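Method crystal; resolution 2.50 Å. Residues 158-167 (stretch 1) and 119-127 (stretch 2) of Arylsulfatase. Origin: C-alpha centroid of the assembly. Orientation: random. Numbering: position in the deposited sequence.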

# COMPACT_ATOMS: atom_id res chain seq x y z
N TRP A 158 14.74 20.97 30.28
CA TRP A 158 14.89 19.83 31.19
C TRP A 158 14.07 18.65 30.68
O TRP A 158 14.62 17.73 30.07
CB TRP A 158 14.44 20.23 32.60
CG TRP A 158 14.61 19.16 33.64
CD1 TRP A 158 13.69 18.80 34.58
CD2 TRP A 158 15.75 18.32 33.86
NE1 TRP A 158 14.19 17.79 35.37
CE2 TRP A 158 15.45 17.48 34.95
CE3 TRP A 158 17.00 18.20 33.24
CZ2 TRP A 158 16.35 16.54 35.43
CZ3 TRP A 158 17.89 17.26 33.72
CH2 TRP A 158 17.56 16.44 34.80
N HIS A 159 12.76 18.68 30.92
CA HIS A 159 11.85 17.67 30.38
C HIS A 159 12.14 16.28 30.93
O HIS A 159 11.88 15.27 30.27
CB HIS A 159 11.91 17.66 28.84
CG HIS A 159 10.61 17.30 28.19
ND1 HIS A 159 10.52 16.97 26.85
CD2 HIS A 159 9.35 17.23 28.67
CE1 HIS A 159 9.27 16.70 26.55
NE2 HIS A 159 8.53 16.86 27.64
N VAL A 160 12.68 16.21 32.15
CA VAL A 160 12.88 14.94 32.83
C VAL A 160 12.16 15.00 34.17
O VAL A 160 12.63 14.44 35.17
CB VAL A 160 14.37 14.61 33.03
CG1 VAL A 160 14.54 13.13 33.35
CG2 VAL A 160 15.18 15.00 31.81
N GLY A 161 11.03 15.70 34.21
CA GLY A 161 10.24 15.78 35.43
C GLY A 161 10.21 17.16 36.05
O GLY A 161 11.24 17.82 36.18
N GLU A 162 9.01 17.60 36.45
CA GLU A 162 8.82 18.91 37.03
C GLU A 162 8.14 18.88 38.40
O GLU A 162 7.88 19.95 38.96
CB GLU A 162 8.00 19.80 36.08
CG GLU A 162 6.61 19.28 35.79
CD GLU A 162 5.92 20.04 34.67
OE1 GLU A 162 6.62 20.52 33.75
OE2 GLU A 162 4.68 20.17 34.72
N ALA A 163 7.86 17.70 38.94
CA ALA A 163 7.26 17.63 40.26
C ALA A 163 8.31 17.90 41.34
O ALA A 163 9.50 18.09 41.05
CB ALA A 163 6.60 16.26 40.47
N GLU A 164 7.87 17.94 42.59
CA GLU A 164 8.74 18.28 43.70
C GLU A 164 9.98 17.39 43.72
O GLU A 164 9.87 16.16 43.69
CB GLU A 164 7.98 18.16 45.02
CG GLU A 164 8.76 18.58 46.24
CD GLU A 164 7.93 18.53 47.51
OE1 GLU A 164 6.69 18.63 47.41
OE2 GLU A 164 8.52 18.38 48.61
N GLY A 165 11.15 18.02 43.78
CA GLY A 165 12.39 17.28 43.87
C GLY A 165 12.87 16.65 42.58
O GLY A 165 13.57 15.64 42.63
N MET A 166 12.52 17.23 41.43
CA MET A 166 12.88 16.64 40.15
C MET A 166 13.56 17.62 39.20
O MET A 166 13.96 17.20 38.10
CB MET A 166 11.63 16.06 39.46
CG MET A 166 10.99 14.92 40.24
SD MET A 166 9.47 14.32 39.50
CE MET A 166 10.09 13.56 38.00
N LEU A 167 13.71 18.88 39.57
CA LEU A 167 14.43 19.82 38.73
C LEU A 167 15.94 19.68 38.96
O LEU A 167 16.38 19.22 40.01
CB LEU A 167 13.97 21.24 39.02
CG LEU A 167 12.54 21.57 38.58
CD1 LEU A 167 12.22 23.03 38.84
CD2 LEU A 167 12.33 21.24 37.11
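Stretch 2 (119-127) GLVRPILTG

Stretch 2 runs alongside stretch 1 as an irregular segment, extended from Arg-122 to Thr-126; neither has regular secondary structure. The register rises in both together: Gly-161 CA lies 4.7 Å from Pro-123 CA, and Ala-163 CA 4.5 Å from Thr-126 CA, so the chains advance in the same sense. From Arg-122 to Thr-126 phi is negative and psi lies between 117° and 165°, which keeps this part of stretch 2 extended.

One hydrogen bond joins the stretches, Glu-162 N to Ile-124 O, at 3.2 Å and a nearly linear 169°. Beside it, Gly-161 CA approaches Ile-124 O to 3.6 Å. Gly-161 has phi/psi 113/134, where a CB would jam against the preceding carbonyl and lie 2.1 Å from Met-166 CE. That methyl instead reaches Ile-124 CB at 3.6 Å: the CA-to-CB bond of Met-166 points toward stretch 2, with rotamers m, t and p, while that of Ile-124 (m, t) points sideways.

The CA-to-CB bond of Leu-120, also m, t, points toward stretch 1, and the side chain places CD1 4.0 Å from Val-160 CG1, although the CA-to-CB bond of Val-160 points away. The CA-to-CB bond of His-159 points sideways, yet with chi1 off-well at -148° the end of the side chain comes nearer, bringing NE2 within 3.9 Å of Pro-123 CG, with Pro-123 CG lying obliquely to the imidazole ring of His-159. The CA-to-CB bond of Glu-162 likewise points sideways, yet with chi1 p and chi2 t the end of the side chain comes nearer, OE2 lying 3.9 Å from Leu-125 CD2.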

# COMPACT_ATOMS: atom_id res chain seq x y z
N GLY A 119 12.77 4.34 35.10
CA GLY A 119 11.39 4.76 35.06
C GLY A 119 11.17 6.09 34.38
O GLY A 119 10.01 6.53 34.28
N LEU A 120 12.23 6.74 33.91
CA LEU A 120 12.14 8.05 33.29
C LEU A 120 11.88 7.94 31.79
O LEU A 120 12.61 8.48 30.96
CB LEU A 120 13.42 8.83 33.56
CG LEU A 120 13.76 9.03 35.04
CD1 LEU A 120 15.16 9.60 35.23
CD2 LEU A 120 12.72 9.92 35.71
N VAL A 121 10.81 7.21 31.44
CA VAL A 121 10.39 7.12 30.05
C VAL A 121 9.37 8.18 29.68
O VAL A 121 9.11 8.41 28.49
CB VAL A 121 9.80 5.72 29.73
CG1 VAL A 121 10.84 4.64 29.96
CG2 VAL A 121 8.54 5.46 30.57
N ARG A 122 8.77 8.85 30.67
CA ARG A 122 7.81 9.92 30.46
C ARG A 122 8.07 11.01 31.48
O ARG A 122 8.53 10.73 32.60
CB ARG A 122 6.36 9.42 30.61
CG ARG A 122 5.90 8.49 29.51
CD ARG A 122 4.54 7.88 29.82
NE ARG A 122 4.07 7.03 28.74
CZ ARG A 122 3.56 7.49 27.60
NH1 ARG A 122 3.45 8.79 27.39
NH2 ARG A 122 3.15 6.64 26.66
N PRO A 123 7.79 12.27 31.14
CA PRO A 123 7.94 13.35 32.13
C PRO A 123 6.85 13.26 33.18
O PRO A 123 5.66 13.24 32.87
CB PRO A 123 7.82 14.63 31.28
CG PRO A 123 6.99 14.23 30.11
CD PRO A 123 7.33 12.78 29.83
N ILE A 124 7.26 13.20 34.45
CA ILE A 124 6.32 13.15 35.56
C ILE A 124 5.90 14.58 35.89
O ILE A 124 6.73 15.41 36.29
CB ILE A 124 6.94 12.46 36.78
CG1 ILE A 124 7.65 11.17 36.37
CG2 ILE A 124 5.86 12.17 37.82
CD1 ILE A 124 8.33 10.44 37.51
N LEU A 125 4.61 14.86 35.73
CA LEU A 125 4.08 16.19 35.95
C LEU A 125 3.64 16.35 37.40
O LEU A 125 3.51 15.38 38.15
CB LEU A 125 2.90 16.45 35.01
CG LEU A 125 3.09 15.97 33.57
CD1 LEU A 125 1.79 16.08 32.77
CD2 LEU A 125 4.21 16.74 32.89
N THR A 126 3.43 17.60 37.80
CA THR A 126 2.88 17.87 39.12
C THR A 126 1.56 17.12 39.29
O THR A 126 0.75 17.03 38.36
CB THR A 126 2.66 19.37 39.32
OG1 THR A 126 3.93 20.05 39.27
CG2 THR A 126 1.99 19.65 40.66
N GLY A 127 1.36 16.57 40.48
CA GLY A 127 0.14 15.84 40.76
C GLY A 127 0.06 14.46 40.17
O GLY A 127 -1.04 13.92 40.02